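Local coordinates for putative sugar ABC transporter (Yersinia enterocolitica subsp. enterocolitica 8081, PDB 5ULB), which probably serves as the periplasmic substrate-binding component of an ABC importer, holding a methylthioribose-like sugar, here bound as its 5-methylseleno analogue in both anomers, at residues S184-D189 with G211-F216; D31-Q36 with S236-N241; K147-G152 with L176-A181. All blocks are in the same frame, centred on the assembly; numbering follows the deposited sequence. Where two conformers were deposited one is given.

Interaction 1 (S184-D189 with G211-F216); sequences SDVQGD and GTWDAF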
loop_
_atom_site.group_PDB
_atom_site.type_symbol
_atom_site.label_atom_id
_atom_site.label_comp_id
_atom_site.label_asym_id
_atom_site.label_seq_id
_atom_site.Cartn_x
_atom_site.Cartn_y
_atom_site.Cartn_z
ATOM N N SER A 184 -9.091 5.267 -13.561
ATOM C CA SER A 184 -10.265 5.119 -12.690
ATOM C C SER A 184 -10.825 3.703 -12.669
ATOM O O SER A 184 -11.818 3.415 -11.966
ATOM C CB SER A 184 -11.326 6.123 -13.070
ATOM O OG SER A 184 -11.781 5.797 -14.344
ATOM N N ASP A 185 -10.376 2.836 -13.510
ATOM C CA ASP A 185 -10.846 1.453 -13.502
ATOM C C ASP A 185 -9.649 0.510 -13.769
ATOM O O ASP A 185 -9.533 -0.075 -14.904
ATOM C CB ASP A 185 -11.910 1.251 -14.604
ATOM C CG ASP A 185 -12.549 -0.139 -14.592
ATOM O OD1 ASP A 185 -12.270 -0.983 -13.616
ATOM O OD2 ASP A 185 -13.268 -0.473 -15.649
ATOM N N VAL A 186 -8.803 0.345 -12.755
ATOM C CA VAL A 186 -7.589 -0.446 -12.978
ATOM C C VAL A 186 -7.956 -1.874 -13.218
ATOM O O VAL A 186 -7.356 -2.549 -14.015
ATOM C CB VAL A 186 -6.583 -0.239 -11.828
ATOM C CG1 VAL A 186 -5.395 -1.212 -11.928
ATOM C CG2 VAL A 186 -6.072 1.178 -11.644
ATOM N N GLN A 187 -8.935 -2.404 -12.493
ATOM C CA GLN A 187 -9.330 -3.792 -12.720
ATOM C C GLN A 187 -9.772 -4.091 -14.143
ATOM O O GLN A 187 -9.352 -5.037 -14.765
ATOM C CB GLN A 187 -10.352 -4.187 -11.721
ATOM C CG GLN A 187 -9.820 -4.064 -10.288
ATOM C CD GLN A 187 -10.981 -4.440 -9.313
ATOM O OE1 GLN A 187 -11.550 -5.610 -9.327
ATOM N NE2 GLN A 187 -11.267 -3.509 -8.378
ATOM N N GLY A 188 -10.717 -3.239 -14.655
ATOM C CA GLY A 188 -11.193 -3.471 -15.977
ATOM C C GLY A 188 -10.242 -3.253 -17.060
ATOM O O GLY A 188 -10.159 -4.007 -18.013
ATOM N N ASP A 189 -9.463 -2.196 -16.886
ATOM C CA ASP A 189 -8.430 -1.892 -17.879
ATOM C C ASP A 189 -7.414 -3.015 -17.943
ATOM O O ASP A 189 -7.056 -3.452 -19.003
ATOM C CB ASP A 189 -7.718 -0.605 -17.470
ATOM C CG ASP A 189 -6.581 -0.189 -18.433
ATOM O OD1 ASP A 189 -6.817 -0.125 -19.685
ATOM O OD2 ASP A 189 -5.439 0.185 -17.918
ATOM N N GLY A 211 1.923 -9.962 -10.341
ATOM C CA GLY A 211 1.246 -8.688 -10.199
ATOM C C GLY A 211 1.834 -7.896 -9.036
ATOM O O GLY A 211 1.820 -8.312 -7.881
ATOM N N THR A 212 2.318 -6.653 -9.388
ATOM C CA THR A 212 3.015 -5.834 -8.399
ATOM C C THR A 212 2.117 -4.975 -7.555
ATOM O O THR A 212 2.549 -4.375 -6.617
ATOM C CB THR A 212 4.046 -4.963 -9.070
ATOM O OG1 THR A 212 3.425 -4.008 -9.935
ATOM C CG2 THR A 212 5.079 -5.775 -9.811
ATOM N N TRP A 213 0.802 -5.042 -7.841
ATOM C CA TRP A 213 -0.228 -4.331 -7.092
ATOM C C TRP A 213 -1.502 -5.138 -7.244
ATOM O O TRP A 213 -1.805 -5.563 -8.357
ATOM C CB TRP A 213 -0.464 -2.935 -7.685
ATOM C CG TRP A 213 -1.568 -2.054 -7.201
ATOM C CD1 TRP A 213 -2.208 -1.989 -6.026
ATOM C CD2 TRP A 213 -1.984 -0.877 -7.951
ATOM N NE1 TRP A 213 -3.078 -0.866 -6.003
ATOM C CE2 TRP A 213 -2.931 -0.178 -7.165
ATOM C CE3 TRP A 213 -1.732 -0.450 -9.247
ATOM C CZ2 TRP A 213 -3.522 0.998 -7.666
ATOM C CZ3 TRP A 213 -2.301 0.745 -9.703
ATOM C CH2 TRP A 213 -3.205 1.410 -8.874
ATOM N N ASP A 214 -2.229 -5.375 -6.191
ATOM C CA ASP A 214 -3.372 -6.279 -6.304
ATOM C C ASP A 214 -4.509 -5.697 -7.159
ATOM O O ASP A 214 -5.336 -6.475 -7.649
ATOM C CB ASP A 214 -3.927 -6.798 -4.992
ATOM C CG ASP A 214 -4.506 -5.769 -4.022
ATOM O OD1 ASP A 214 -4.280 -4.580 -4.251
ATOM O OD2 ASP A 214 -5.192 -6.284 -3.061
ATOM N N ALA A 215 -4.518 -4.361 -7.406
ATOM C CA ALA A 215 -5.468 -3.850 -8.397
ATOM C C ALA A 215 -5.226 -4.434 -9.743
ATOM O O ALA A 215 -6.179 -4.730 -10.496
ATOM C CB ALA A 215 -5.382 -2.309 -8.432
ATOM N N PHE A 216 -3.974 -4.591 -10.136
ATOM C CA PHE A 216 -3.636 -5.270 -11.360
ATOM C C PHE A 216 -3.992 -6.747 -11.286
ATOM O O PHE A 216 -4.610 -7.263 -12.237
ATOM C CB PHE A 216 -2.124 -5.143 -11.682
ATOM C CG PHE A 216 -1.585 -3.754 -11.929
ATOM C CD1 PHE A 216 -2.312 -2.778 -12.585
ATOM C CD2 PHE A 216 -0.281 -3.410 -11.543
ATOM C CE1 PHE A 216 -1.756 -1.550 -12.877
ATOM C CE2 PHE A 216 0.273 -2.197 -11.820
ATOM C CZ PHE A 216 -0.470 -1.273 -12.494
#

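Interaction 2 (D31-Q36 with S236-N241); sequences DDNTTQ and SIDISN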
loop_
_atom_site.group_PDB
_atom_site.type_symbol
_atom_site.label_atom_id
_atom_site.label_comp_id
_atom_site.label_asym_id
_atom_site.label_seq_id
_atom_site.Cartn_x
_atom_site.Cartn_y
_atom_site.Cartn_z
ATOM N N ASP A 31 -8.801 2.349 -5.649
ATOM C CA ASP A 31 -8.480 0.924 -5.620
ATOM C C ASP A 31 -8.614 0.385 -4.185
ATOM O O ASP A 31 -8.670 1.142 -3.229
ATOM C CB ASP A 31 -7.069 0.726 -6.152
ATOM C CG ASP A 31 -6.028 1.427 -5.337
ATOM O OD1 ASP A 31 -5.871 2.664 -5.528
ATOM O OD2 ASP A 31 -5.417 0.793 -4.433
ATOM N N ASP A 32 -8.628 -0.933 -4.020
ATOM C CA ASP A 32 -8.814 -1.533 -2.725
ATOM C C ASP A 32 -7.673 -1.194 -1.737
ATOM O O ASP A 32 -7.937 -1.052 -0.521
ATOM C CB ASP A 32 -8.940 -3.026 -2.796
ATOM C CG ASP A 32 -10.195 -3.509 -3.508
ATOM O OD1 ASP A 32 -11.114 -2.700 -3.757
ATOM O OD2 ASP A 32 -10.272 -4.786 -3.683
ATOM N N ASN A 33 -6.444 -1.120 -2.243
ATOM C CA ASN A 33 -5.338 -0.796 -1.335
ATOM C C ASN A 33 -5.541 0.597 -0.754
ATOM O O ASN A 33 -5.407 0.807 0.433
ATOM C CB ASN A 33 -4.007 -0.898 -2.110
ATOM C CG ASN A 33 -2.804 -0.799 -1.186
ATOM O OD1 ASN A 33 -2.231 0.264 -1.030
ATOM N ND2 ASN A 33 -2.371 -2.005 -0.704
ATOM N N THR A 34 -5.849 1.556 -1.642
ATOM C CA THR A 34 -6.118 2.881 -1.244
ATOM C C THR A 34 -7.293 2.986 -0.267
ATOM O O THR A 34 -7.252 3.736 0.732
ATOM C CB THR A 34 -6.358 3.788 -2.502
ATOM O OG1 THR A 34 -5.141 3.848 -3.238
ATOM C CG2 THR A 34 -6.835 5.164 -2.108
ATOM N N THR A 35 -8.384 2.306 -0.593
ATOM C CA THR A 35 -9.536 2.322 0.221
ATOM C C THR A 35 -9.212 1.879 1.704
ATOM O O THR A 35 -9.654 2.490 2.672
ATOM C CB THR A 35 -10.700 1.484 -0.393
ATOM O OG1 THR A 35 -10.937 2.052 -1.693
ATOM C CG2 THR A 35 -11.888 1.425 0.473
ATOM N N GLN A 36 -8.435 0.814 1.811
ATOM C CA GLN A 36 -7.987 0.375 3.109
ATOM C C GLN A 36 -7.027 1.341 3.854
ATOM O O GLN A 36 -7.187 1.574 5.056
ATOM C CB GLN A 36 -7.375 -1.023 2.987
ATOM C CG GLN A 36 -8.295 -2.130 2.574
ATOM C CD GLN A 36 -7.508 -3.419 2.342
ATOM O OE1 GLN A 36 -7.410 -4.280 3.274
ATOM N NE2 GLN A 36 -6.944 -3.559 1.130
ATOM N N SER A 236 1.068 -12.348 -6.336
ATOM C CA SER A 236 0.804 -10.929 -6.110
ATOM C C SER A 236 1.467 -10.362 -4.893
ATOM O O SER A 236 1.714 -11.017 -3.890
ATOM C CB SER A 236 -0.764 -10.769 -6.001
ATOM O OG SER A 236 -1.186 -9.416 -6.178
ATOM N N ILE A 237 1.558 -9.040 -4.952
ATOM C CA ILE A 237 1.770 -8.144 -3.814
ATOM C C ILE A 237 0.407 -7.540 -3.427
ATOM O O ILE A 237 -0.476 -7.363 -4.322
ATOM C CB ILE A 237 2.812 -7.095 -4.189
ATOM C CG1 ILE A 237 4.194 -7.797 -4.414
ATOM C CG2 ILE A 237 2.948 -6.011 -3.135
ATOM C CD1 ILE A 237 5.276 -6.956 -4.967
ATOM N N ASP A 238 0.246 -7.273 -2.176
ATOM C CA ASP A 238 -0.929 -6.668 -1.557
ATOM C C ASP A 238 -2.049 -7.631 -1.193
ATOM O O ASP A 238 -2.089 -8.718 -1.750
ATOM C CB ASP A 238 -1.541 -5.477 -2.309
ATOM C CG ASP A 238 -0.589 -4.410 -2.703
ATOM O OD1 ASP A 238 0.267 -4.001 -1.846
ATOM O OD2 ASP A 238 -0.696 -3.918 -3.886
ATOM N N ILE A 239 -2.949 -7.213 -0.313
ATOM C CA ILE A 239 -4.105 -8.014 -0.005
ATOM C C ILE A 239 -5.284 -7.112 0.245
ATOM O O ILE A 239 -5.168 -5.940 0.582
ATOM C CB ILE A 239 -3.875 -8.887 1.296
ATOM C CG1 ILE A 239 -4.801 -10.063 1.430
ATOM C CG2 ILE A 239 -3.821 -8.044 2.553
ATOM C CD1 ILE A 239 -4.651 -11.077 0.320
ATOM N N SER A 240 -6.483 -7.652 0.034
ATOM C CA SER A 240 -7.743 -6.979 0.226
ATOM C C SER A 240 -8.794 -8.056 0.421
ATOM O O SER A 240 -8.559 -9.237 0.123
ATOM C CB SER A 240 -8.068 -6.036 -0.981
ATOM O OG SER A 240 -8.402 -6.849 -2.087
ATOM N N ASN A 241 -10.020 -7.661 0.809
ATOM C CA ASN A 241 -11.076 -8.633 0.990
ATOM C C ASN A 241 -11.336 -9.345 -0.307
ATOM O O ASN A 241 -11.561 -10.587 -0.288
ATOM C CB ASN A 241 -12.349 -7.972 1.490
ATOM C CG ASN A 241 -12.263 -7.463 2.900
ATOM O OD1 ASN A 241 -11.349 -7.811 3.709
ATOM N ND2 ASN A 241 -13.252 -6.622 3.255
HETATM O O HOH W 1 -4.503 -3.874 -1.197
HETATM O O HOH W 2 -10.518 -4.862 4.238
#

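Interaction 3 (K147-G152 with L176-A181); sequences KLWVAG and LESIGA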
loop_
_atom_site.group_PDB
_atom_site.type_symbol
_atom_site.label_atom_id
_atom_site.label_comp_id
_atom_site.label_asym_id
_atom_site.label_seq_id
_atom_site.Cartn_x
_atom_site.Cartn_y
_atom_site.Cartn_z
ATOM N N LYS A 147 4.417 -9.473 -16.523
ATOM C CA LYS A 147 4.546 -8.613 -15.351
ATOM C C LYS A 147 3.430 -7.536 -15.452
ATOM O O LYS A 147 3.210 -6.954 -16.482
ATOM C CB LYS A 147 5.944 -7.938 -15.378
ATOM C CG LYS A 147 6.137 -6.895 -14.270
ATOM C CD LYS A 147 7.569 -6.525 -14.104
ATOM C CE LYS A 147 8.273 -5.869 -15.213
ATOM N NZ LYS A 147 7.944 -4.537 -15.429
ATOM N N LEU A 148 2.796 -7.340 -14.291
ATOM C CA LEU A 148 1.799 -6.206 -14.162
ATOM C C LEU A 148 2.465 -5.173 -13.278
ATOM O O LEU A 148 2.800 -5.431 -12.116
ATOM C CB LEU A 148 0.508 -6.670 -13.540
ATOM C CG LEU A 148 -0.047 -8.028 -14.030
ATOM C CD1 LEU A 148 -1.276 -8.467 -13.238
ATOM C CD2 LEU A 148 -0.357 -7.998 -15.519
ATOM N N TRP A 149 2.701 -3.968 -13.844
ATOM C CA TRP A 149 3.590 -3.018 -13.240
ATOM C C TRP A 149 3.365 -1.620 -13.931
ATOM O O TRP A 149 2.967 -1.617 -15.095
ATOM C CB TRP A 149 5.054 -3.448 -13.501
ATOM C CG TRP A 149 6.153 -2.627 -12.941
ATOM C CD1 TRP A 149 6.604 -2.575 -11.656
ATOM C CD2 TRP A 149 6.903 -1.600 -13.652
ATOM N NE1 TRP A 149 7.562 -1.644 -11.575
ATOM C CE2 TRP A 149 7.825 -1.023 -12.757
ATOM C CE3 TRP A 149 6.934 -1.200 -14.988
ATOM C CZ2 TRP A 149 8.733 -0.083 -13.137
ATOM C CZ3 TRP A 149 7.801 -0.239 -15.364
ATOM C CH2 TRP A 149 8.683 0.288 -14.439
ATOM N N VAL A 150 3.593 -0.587 -13.219
ATOM C CA VAL A 150 3.557 0.822 -13.770
ATOM C C VAL A 150 4.778 1.578 -13.320
ATOM O O VAL A 150 5.125 1.561 -12.152
ATOM C CB VAL A 150 2.229 1.506 -13.430
ATOM C CG1 VAL A 150 1.989 1.660 -11.946
ATOM C CG2 VAL A 150 2.097 2.835 -14.121
ATOM N N ALA A 151 5.371 2.328 -14.252
ATOM C CA ALA A 151 6.570 3.107 -13.919
ATOM C C ALA A 151 6.258 4.312 -13.069
ATOM O O ALA A 151 5.172 4.855 -13.074
ATOM C CB ALA A 151 7.236 3.556 -15.184
ATOM N N GLY A 152 7.297 4.779 -12.370
ATOM C CA GLY A 152 7.325 6.111 -11.856
ATOM C C GLY A 152 6.932 6.353 -10.443
ATOM O O GLY A 152 6.976 7.567 -10.011
ATOM N N LEU A 176 7.620 -11.924 -21.117
ATOM C CA LEU A 176 6.994 -11.739 -22.455
ATOM C C LEU A 176 6.617 -10.283 -22.655
ATOM O O LEU A 176 6.791 -9.758 -23.764
ATOM C CB LEU A 176 5.832 -12.692 -22.646
ATOM C CG LEU A 176 6.098 -14.145 -22.615
ATOM C CD1 LEU A 176 4.767 -14.859 -22.565
ATOM C CD2 LEU A 176 7.016 -14.584 -23.688
ATOM N N GLU A 177 5.987 -9.667 -21.642
ATOM C CA GLU A 177 5.445 -8.325 -21.684
ATOM C C GLU A 177 5.252 -7.840 -20.275
ATOM O O GLU A 177 5.056 -8.625 -19.355
ATOM C CB GLU A 177 4.030 -8.358 -22.433
ATOM C CG GLU A 177 3.692 -7.053 -23.025
ATOM C CD GLU A 177 2.621 -7.162 -24.070
ATOM O OE1 GLU A 177 1.906 -6.126 -24.100
ATOM O OE2 GLU A 177 2.574 -8.159 -24.924
ATOM N N SER A 178 5.212 -6.504 -20.168
ATOM C CA SER A 178 4.771 -5.818 -18.994
ATOM C C SER A 178 3.572 -4.902 -19.318
ATOM O O SER A 178 3.641 -4.211 -20.318
ATOM C CB SER A 178 5.941 -5.018 -18.409
ATOM O OG SER A 178 5.576 -4.451 -17.136
ATOM N N ILE A 179 2.592 -4.919 -18.456
ATOM C CA ILE A 179 1.324 -4.230 -18.612
ATOM C C ILE A 179 1.020 -3.497 -17.383
ATOM O O ILE A 179 1.210 -4.043 -16.280
ATOM C CB ILE A 179 0.109 -5.310 -18.652
ATOM C CG1 ILE A 179 0.101 -6.039 -19.888
ATOM C CG2 ILE A 179 -1.314 -4.713 -18.359
ATOM C CD1 ILE A 179 -0.797 -7.277 -19.842
ATOM N N GLY A 180 0.421 -2.283 -17.485
ATOM C CA GLY A 180 -0.164 -1.651 -16.336
ATOM C C GLY A 180 -0.260 -0.136 -16.469
ATOM O O GLY A 180 0.675 0.464 -16.914
ATOM N N ALA A 181 -1.365 0.421 -15.928
ATOM C CA ALA A 181 -1.514 1.874 -15.838
ATOM C C ALA A 181 -2.390 2.185 -14.666
ATOM O O ALA A 181 -3.245 1.374 -14.239
ATOM C CB ALA A 181 -2.179 2.373 -17.135
HETATM O O HOH W 3 4.164 -2.187 -17.500
#

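Interaction 1 (S184-D189 with G211-F216)
Val186 carries this contact, pressing against three side chains of 211-216. With CG1 anti to the backbone N (chi1 171°), its two methyls are dealt to different neighbours. CG1 has the closer contacts: it lies 3.7 Å from CB of Ala215 and 3.5 Å from CD1 of Phe216, meeting the phenyl ring obliquely. CG2 turns instead to the indole of Trp213 and stops 4.0 Å from CH2, the far corner of the six-membered ring, the two side chains crossing at roughly a right angle.

The surface that receives the valine is itself tightly built. CB of Ala215 sits over the centre of the Trp213 ring system, 3.5 Å above its plane, so the alanine methyl covers one indole face, as in a CH-pi contact. Phe216 has CE2 in the plane of the indole, at its edge, while CE3 of Trp213 stands over the phenyl face toward its rim, so the two rings pack edge to face. Phe216 leaves its helix pointing away from Val186, and its ring swings back to reach it. Gln187 adds a lighter touch alongside, its CG 3.7 Å from the carbonyl O of Ala215, while its OE1 is bonded to Gln242. No hydrogen bond crosses between the segments, so apolar packing carries the contact.

Each segment opens a helix. Asp185 is an N-cap, its OD1 accepting from Gly188 N at 2.9 Å from above the carboxylate plane, and Trp213 holds the N-cap position of its own helix. Trp213 also touches the bound sugar. The contact thus joins the first turns of helices 186-200 and 214-226, with Trp213 leaning on Met156 of helix 154-169 and Phe216 on Val150 in the loop after strand 143-148.

Interaction 2 (D31-Q36 with S236-N241)
The amide of Gln36 makes a nearly straight hydrogen bond between the segments: NE2 donates to Ile239 O over 3.0 Å at 174°, in the carbonyl plane and on a lone pair. One turn back along the helix, its second N-H reaches Asp32 O at 3.2 Å, coming from above that carbonyl plane. Both acceptors lie in the plane of the amide, so the two bonds fix its rotation, and Asp32 O accepts from Gln36 N as well. Beside this, the side chains of Asp32 and Ser240 meet with their CB atoms 3.6 Å apart. OD2 of Asp32 and OG of Ser240 are 3.2 Å from each other, although the serine proton has other acceptors nearby; Gln218 is the firmer partner of that carboxylate.

Asn33 and Asp238 both line the sugar site. Such a pocket lies in the cleft between the lobes of a periplasmic binding protein, and here the start of helix 32-48 faces the turn following strand 233-237. The side chains of Asn33 and Asp238 cross at about a right angle, ND2 of Asn33 standing 3.5 Å from OD1 of Asp238, with amide and carboxylate planes 42° apart. A water accepts from ND2 and lies 2.8 Å from Ile239 O, one of several acceptors competing for its protons.

In the second shell, Arg26 binds OD1 of Asn33, while Asp214 anchors OD2 of Asp238. Asp31 caps helix 32-48: its OD2 accepts from Thr34 N at 2.9 Å, and its OD1 takes the hydroxyl of Thr34 at 2.7 Å, a group that also contacts Arg26.

Interaction 3 (K147-G152 with L176-A181)
Two hydrogen bonds grip OG of Ser178: NZ of Lys147 donates to it at 2.9 Å, and water 3 sits 2.7 Å from it, with CB of Trp149 packing alongside. The lysine reaches that hydroxyl by folding back, its chain leaving anti to the backbone N and then bending at chi3 (63°) and chi4 (74°). This lays NZ over one face of the Trp149 indole, 3.1 Å above the plane and toward the rim, a position consistent with a cation-pi attraction; Gln160 takes another of its protons. Water 3 lies at the edge of that indole and donates to Trp149 O, while the indole NE1 is held by Met156 O.

Beneath the side chains, Lys147 uses both backbone groups: its N donates to Glu177 O at 171°, and its O accepts from Ile179 N at 2.9 Å, nearly along the C=O axis. Trp149 N then continues the pattern to Ile179 O. On the other face of the sheet Leu148 and Ile179 lie side by side, CD2 of the leucine 4.2 Å from CB of the isoleucine. CA of Gly180 makes a CA-H...O approach of 3.4 Å to Trp149 O.

Paired in parallel, strands 143-148 and 173-179 are the two arms of a beta-alpha-beta unit with helix 154-169 between them, at one margin of the sheet, as in Rossmann-like lobes of periplasmic binding proteins.

Interaction 1 is the middle term, its centre about 10 Å from the centres of both others. Toward 236-241 it is tied by Gly211 O to Ile237 N (3.0 Å); toward 147-152, Thr212 OG1 lies 2.7 Å from Leu148 O, and Phe216 packs on Leu148. Interactions 2 and 3 do not touch, their nearest atoms being about 7 Å apart, yet both reach the same sheet. All three contribute to the sugar pocket: Thr212 and Trp213 from interaction 1, Asn33 and Asp238 from interaction 2, Val150 from interaction 3. The side chain of Asp238 lies about 3 Å from the ligand, those of Trp213 and Val150 about 4 Å.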